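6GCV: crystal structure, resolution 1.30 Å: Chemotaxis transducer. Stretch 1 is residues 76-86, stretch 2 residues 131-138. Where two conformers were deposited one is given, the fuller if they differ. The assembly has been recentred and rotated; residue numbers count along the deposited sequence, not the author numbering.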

# COMPACT_ATOMS: atom_id res chain seq x y z
N ARG A 76 -0.64 21.42 -3.71
CA ARG A 76 -1.02 21.14 -5.10
C ARG A 76 0.27 21.29 -5.89
O ARG A 76 0.97 22.29 -5.77
N MET A 77 0.58 20.32 -6.74
CA MET A 77 1.74 20.39 -7.58
C MET A 77 1.25 20.56 -9.00
O MET A 77 0.67 19.65 -9.59
N GLY A 78 1.46 21.76 -9.53
CA GLY A 78 0.88 22.16 -10.81
C GLY A 78 1.71 21.82 -12.05
O GLY A 78 1.28 22.08 -13.16
N ALA A 79 2.90 21.24 -11.86
CA ALA A 79 3.75 20.87 -12.97
C ALA A 79 2.96 20.07 -13.98
O ALA A 79 2.28 19.14 -13.59
N PRO A 80 3.09 20.39 -15.28
CA PRO A 80 2.22 19.70 -16.24
C PRO A 80 2.35 18.18 -16.26
O PRO A 80 1.36 17.49 -16.42
N GLU A 81 3.57 17.65 -16.11
CA GLU A 81 3.76 16.20 -16.12
C GLU A 81 3.11 15.54 -14.92
O GLU A 81 2.65 14.38 -15.02
N ILE A 82 3.07 16.24 -13.78
CA ILE A 82 2.47 15.68 -12.57
C ILE A 82 0.95 15.73 -12.71
O ILE A 82 0.29 14.74 -12.47
N ALA A 83 0.41 16.85 -13.15
CA ALA A 83 -1.02 16.96 -13.43
C ALA A 83 -1.47 15.92 -14.44
O ALA A 83 -2.50 15.30 -14.26
N ALA A 84 -0.69 15.70 -15.49
CA ALA A 84 -1.02 14.70 -16.52
C ALA A 84 -1.04 13.30 -15.92
O ALA A 84 -1.93 12.51 -16.25
N GLN A 85 -0.08 12.98 -15.05
CA GLN A 85 -0.08 11.68 -14.40
C GLN A 85 -1.26 11.51 -13.45
O GLN A 85 -1.84 10.41 -13.38
N ARG A 86 -1.66 12.57 -12.74
CA ARG A 86 -2.87 12.49 -11.90
C ARG A 86 -4.08 12.18 -12.78
O ARG A 86 -4.94 11.40 -12.37
N SER A 131 6.90 8.90 -7.99
CA SER A 131 8.24 9.15 -8.56
C SER A 131 8.33 10.53 -9.18
O SER A 131 9.32 11.25 -8.98
N LEU A 132 7.32 10.91 -9.96
CA LEU A 132 7.35 12.25 -10.59
C LEU A 132 7.31 13.35 -9.54
O LEU A 132 7.99 14.39 -9.67
N MET A 133 6.48 13.16 -8.52
CA MET A 133 6.38 14.15 -7.43
C MET A 133 7.70 14.30 -6.70
O MET A 133 8.15 15.43 -6.46
N SER A 134 8.34 13.18 -6.41
CA SER A 134 9.61 13.21 -5.70
C SER A 134 10.71 13.83 -6.54
O SER A 134 11.54 14.56 -6.04
N ALA A 135 10.70 13.54 -7.84
CA ALA A 135 11.72 14.11 -8.72
C ALA A 135 11.67 15.65 -8.69
O ALA A 135 12.64 16.28 -8.67
N ARG A 136 10.39 16.12 -8.71
CA ARG A 136 10.22 17.59 -8.74
C ARG A 136 10.55 18.18 -7.38
O ARG A 136 11.16 19.24 -7.29
N ALA A 137 10.14 17.51 -6.31
CA ALA A 137 10.30 18.03 -4.96
C ALA A 137 11.73 17.97 -4.44
O ALA A 137 12.15 18.82 -3.70
N ASP A 138 12.48 16.94 -4.83
CA ASP A 138 13.76 16.61 -4.18
C ASP A 138 14.97 17.19 -4.85
O ASP A 138 15.00 17.35 -6.06

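This is a mainly apolar contact between two nearly antiparallel helices and the loop leading into one of them, with no direct hydrogen bond across it and one water bridging its margin. The axes of helices 80-86 and 131-137 approach to 9.7 Å at 164°, and Ile82 and Leu132 mark the closest backbone register. Leu132 (m, t) points toward stretch 1 and lays CD1 3.7 Å from Gln85 CB; the aliphatic start of Gln85 (t, p), which points toward stretch 2, suits this contact, while its NE2 is hydrogen-bonded elsewhere in the structure. Ile82 (m, t) leaves its backbone sideways, yet its branched side chain reaches three neighbours: CG1 lies 4.2 Å from Leu132 CB, CG2 3.9 Å from Met133 CG, and CD1 3.9 Å from Arg136 CB. From the loop, Met77 (m, t, p) points toward stretch 2, its flexible, unbranched chain placing SD 3.8 Å from CE of Met133 (m, t, p; sideways) and its own CE 3.8 Å from Arg136 CG. Arg136 (t, p, t), pointing toward stretch 1, thus contributes methylene groups. Met77 O accepts hydrogen bonds from Arg86 NH1 (2.9 Å) and NH2 (3.2 Å), tying loop to helix. At the exposed margin Glu81 (p, m) points toward stretch 2, and the water donates to Glu81 OE2 (3.2 Å from water O) and Leu132 O (2.8 Å), linking carboxylate to opposing backbone.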

# COMPACT_ATOMS: atom_id res chain seq x y z
CB ARG A 76 -2.09 22.11 -5.62
CG ARG A 76 -2.49 21.83 -7.08
CD ARG A 76 -3.45 22.88 -7.62
NE ARG A 76 -2.95 24.24 -7.49
CZ ARG A 76 -2.15 24.86 -8.36
NH1 ARG A 76 -1.74 24.26 -9.48
NH2 ARG A 76 -1.77 26.11 -8.12
CB MET A 77 2.62 19.16 -7.44
CG MET A 77 3.13 18.93 -6.03
SD MET A 77 4.31 17.53 -5.89
CE MET A 77 5.79 18.28 -6.59
CB ALA A 79 4.94 20.06 -12.49
CB PRO A 80 2.64 20.30 -17.59
CG PRO A 80 3.25 21.59 -17.26
CD PRO A 80 3.92 21.42 -15.93
CB GLU A 81 5.24 15.81 -16.25
CG GLU A 81 6.12 15.92 -15.02
CD GLU A 81 6.59 17.33 -14.66
OE1 GLU A 81 6.25 18.30 -15.38
OE2 GLU A 81 7.31 17.46 -13.62
CB ILE A 82 2.95 16.40 -11.29
CG1 ILE A 82 4.47 16.21 -11.11
CG2 ILE A 82 2.22 15.84 -10.07
CD1 ILE A 82 5.06 16.99 -9.94
CB ALA A 83 -1.37 18.38 -13.90
CB ALA A 84 -0.06 14.77 -17.70
CB GLN A 85 1.24 11.40 -13.71
CG GLN A 85 1.38 9.99 -13.12
CD GLN A 85 1.36 8.88 -14.16
OE1 GLN A 85 1.51 9.12 -15.36
NE2 GLN A 85 1.12 7.64 -13.71
CB ARG A 86 -3.14 13.76 -11.09
CG ARG A 86 -2.13 14.00 -9.99
CD ARG A 86 -2.62 15.06 -8.98
NE ARG A 86 -2.81 16.38 -9.60
CZ ARG A 86 -1.91 17.34 -9.63
NH1 ARG A 86 -0.73 17.20 -9.04
NH2 ARG A 86 -2.18 18.49 -10.27
CB SER A 131 8.56 8.11 -9.61
OG SER A 131 8.73 6.83 -9.01
CB LEU A 132 6.17 12.40 -11.54
CG LEU A 132 6.22 11.54 -12.80
CD1 LEU A 132 4.88 11.67 -13.51
CD2 LEU A 132 7.33 11.96 -13.74
CB MET A 133 5.27 13.79 -6.46
CG MET A 133 3.88 13.95 -7.07
SD MET A 133 2.58 13.29 -6.00
CE MET A 133 2.67 14.39 -4.61
CB SER A 134 10.00 11.81 -5.26
OG SER A 134 9.13 11.41 -4.26
CB ALA A 135 11.54 13.61 -10.14
CB ARG A 136 8.78 17.94 -9.11
CG ARG A 136 8.40 19.41 -9.08
CD ARG A 136 9.40 20.35 -9.72
NE ARG A 136 8.84 21.69 -9.74
CZ ARG A 136 8.97 22.55 -8.74
NH1 ARG A 136 9.70 22.23 -7.69
NH2 ARG A 136 8.40 23.75 -8.83
CB ALA A 137 9.37 17.27 -4.02
CB ASP A 138 13.95 15.10 -4.14
CG ASP A 138 12.84 14.38 -3.40
OD1 ASP A 138 12.04 15.04 -2.71
OD2 ASP A 138 12.78 13.14 -3.52
O HOH W 1 9.13 15.45 -11.99